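Local coordinates for gamma-resorcylate decarboxylase (Polaromonas, PDB 4QRO), which probably catalyses the manganese-dependent, non-oxidative decarboxylation of gamma-resorcylate (2,6-dihydroxybenzoate) to resorcinol, at residues M1-I5 against R310-W315. Sequence-based numbering, arbitrary orientation.
Sequences MNGKI and RKKIGW
Met1 reaches Arg310 and Trp315 because its CG stands anti to the backbone N (chi1 169°) and the chain runs straight on to the sulfur before bending at the methyl. That bend lays CE against the helix, 3.6 Å from Arg310 CG and close to Lys311 CG. The sulfur comes to Trp315 from the rim of the indole, near the ring plane, with SD 4.2 Å from CD1: a Met-aromatic contact at the edge. Met1 is poorly ordered, which leaves its contacts less certain than the backbone bond. Trp315 has CG tucked between its backbone N and carbonyl carbon (chi1 56°), which swings the indole toward the loop that leads into strand 4-11; its CB sits 3.2 Å from Gly3 O, and CD1 of Ile5 packs on that same CB.

The one hydrogen bond across the contact is backbone to backbone. Ile5 N points at Gly314 O, 2.9 Å away and nearly linear at 171°, while Lys4 CA touches the same oxygen through a CH···O contact. Gly314 lets the two segments come this close, since a side chain there would run into Met1 SD and into Arg310 O.

Lys4 NZ donates to Met1 O at 2.9 Å, in the carbonyl plane; it also binds His50 O. With an alanine here, Met1 O and His50 O would probably lose this donor and the poorly ordered N-terminus would move more freely. Phe300 of helix 293-302 packs against Met1 and Lys4, and the Arg310 guanidinium turns elsewhere, to Thr303 O and Glu307.

Strand 4-11 of the amidohydrolase fold is joined to the late helix 307-321 by one nearly linear backbone hydrogen bond amid thioether and aliphatic packing, whereas the Lys4 ammonium serves carbonyls outside that helix and probably steadies the N-terminus.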
loop_
_atom_site.group_PDB
_atom_site.type_symbol
_atom_site.label_atom_id
_atom_site.label_comp_id
_atom_site.label_asym_id
_atom_site.label_seq_id
_atom_site.Cartn_x
_atom_site.Cartn_y
_atom_site.Cartn_z
ATOM N N MET A 1 -13.905 -8.137 27.176
ATOM C CA MET A 1 -12.872 -9.210 27.262
ATOM C C MET A 1 -11.682 -8.732 28.079
ATOM O O MET A 1 -10.888 -7.927 27.595
ATOM C CB MET A 1 -12.387 -9.633 25.862
ATOM C CG MET A 1 -11.149 -10.535 25.884
ATOM S SD MET A 1 -10.545 -11.040 24.264
ATOM C CE MET A 1 -11.871 -12.176 23.792
ATOM N N ASN A 2 -11.561 -9.238 29.305
ATOM C CA ASN A 2 -10.384 -8.994 30.133
ATOM C C ASN A 2 -9.212 -9.875 29.708
ATOM O O ASN A 2 -9.382 -10.891 29.030
ATOM C CB ASN A 2 -10.684 -9.259 31.619
ATOM C CG ASN A 2 -11.552 -8.185 32.250
ATOM O OD1 ASN A 2 -11.442 -7.001 31.928
ATOM N ND2 ASN A 2 -12.416 -8.598 33.172
ATOM N N GLY A 3 -8.014 -9.475 30.111
ATOM C CA GLY A 3 -6.831 -10.269 29.867
ATOM C C GLY A 3 -6.132 -10.021 28.538
ATOM O O GLY A 3 -5.286 -10.830 28.152
ATOM N N LYS A 4 -6.443 -8.923 27.838
ATOM C CA LYS A 4 -5.809 -8.687 26.540
ATOM C C LYS A 4 -4.354 -8.267 26.700
ATOM O O LYS A 4 -3.932 -7.705 27.734
ATOM C CB LYS A 4 -6.543 -7.644 25.686
ATOM C CG LYS A 4 -7.919 -8.085 25.201
ATOM C CD LYS A 4 -8.596 -7.051 24.308
ATOM C CE LYS A 4 -8.903 -5.725 25.006
ATOM N NZ LYS A 4 -10.061 -5.748 25.940
ATOM N N ILE A 5 -3.592 -8.584 25.669
ATOM C CA ILE A 5 -2.203 -8.206 25.593
ATOM C C ILE A 5 -2.072 -7.271 24.389
ATOM O O ILE A 5 -2.630 -7.534 23.330
ATOM C CB ILE A 5 -1.294 -9.444 25.436
ATOM C CG1 ILE A 5 -1.429 -10.377 26.655
ATOM C CG2 ILE A 5 0.145 -9.013 25.183
ATOM C CD1 ILE A 5 -0.831 -11.748 26.446
ATOM N N ARG A 310 -11.287 -14.280 18.688
ATOM C CA ARG A 310 -11.244 -13.100 19.545
ATOM C C ARG A 310 -10.298 -13.347 20.753
ATOM O O ARG A 310 -9.523 -12.480 21.136
ATOM C CB ARG A 310 -12.630 -12.707 20.044
ATOM C CG ARG A 310 -12.664 -11.223 20.409
ATOM C CD ARG A 310 -13.949 -10.822 21.062
ATOM N NE ARG A 310 -15.139 -11.206 20.286
ATOM C CZ ARG A 310 -15.554 -10.638 19.143
ATOM N NH1 ARG A 310 -14.894 -9.642 18.548
ATOM N NH2 ARG A 310 -16.654 -11.096 18.563
ATOM N N LYS A 311 -10.344 -14.539 21.318
ATOM C CA LYS A 311 -9.379 -14.882 22.394
ATOM C C LYS A 311 -7.937 -15.036 21.890
ATOM O O LYS A 311 -7.009 -14.585 22.547
ATOM C CB LYS A 311 -9.816 -16.146 23.128
ATOM C CG LYS A 311 -11.107 -15.980 23.915
ATOM C CD LYS A 311 -11.598 -17.320 24.467
ATOM C CE LYS A 311 -12.984 -17.172 25.078
ATOM N NZ LYS A 311 -13.460 -18.444 25.686
ATOM N N LYS A 312 -7.743 -15.641 20.715
ATOM C CA LYS A 312 -6.419 -15.810 20.172
ATOM C C LYS A 312 -5.796 -14.459 19.838
ATOM O O LYS A 312 -4.687 -14.144 20.263
ATOM C CB LYS A 312 -6.431 -16.683 18.920
ATOM C CG LYS A 312 -6.604 -18.147 19.233
ATOM C CD LYS A 312 -7.301 -18.893 18.111
ATOM C CE LYS A 312 -6.381 -19.073 16.947
ATOM N NZ LYS A 312 -7.143 -19.551 15.760
ATOM N N ILE A 313 -6.523 -13.644 19.088
ATOM C CA ILE A 313 -6.010 -12.334 18.701
ATOM C C ILE A 313 -5.878 -11.403 19.915
ATOM O O ILE A 313 -4.948 -10.620 19.971
ATOM C CB ILE A 313 -6.901 -11.673 17.613
ATOM C CG1 ILE A 313 -6.855 -12.536 16.348
ATOM C CG2 ILE A 313 -6.432 -10.258 17.306
ATOM C CD1 ILE A 313 -7.845 -12.113 15.262
ATOM N N GLY A 314 -6.794 -11.525 20.877
ATOM C CA GLY A 314 -6.825 -10.690 22.067
ATOM C C GLY A 314 -5.638 -10.951 22.983
ATOM O O GLY A 314 -5.039 -10.000 23.526
ATOM N N TRP A 315 -5.291 -12.218 23.148
ATOM C CA TRP A 315 -4.205 -12.595 24.069
ATOM C C TRP A 315 -3.517 -13.931 23.809
ATOM O O TRP A 315 -2.339 -14.070 24.082
ATOM C CB TRP A 315 -4.703 -12.566 25.518
ATOM C CG TRP A 315 -5.897 -13.428 25.815
ATOM C CD1 TRP A 315 -7.217 -13.035 25.829
ATOM C CD2 TRP A 315 -5.894 -14.818 26.185
ATOM N NE1 TRP A 315 -8.022 -14.099 26.155
ATOM C CE2 TRP A 315 -7.243 -15.206 26.364
ATOM C CE3 TRP A 315 -4.886 -15.779 26.355
ATOM C CZ2 TRP A 315 -7.610 -16.518 26.730
ATOM C CZ3 TRP A 315 -5.254 -17.091 26.709
ATOM C CH2 TRP A 315 -6.603 -17.440 26.889
#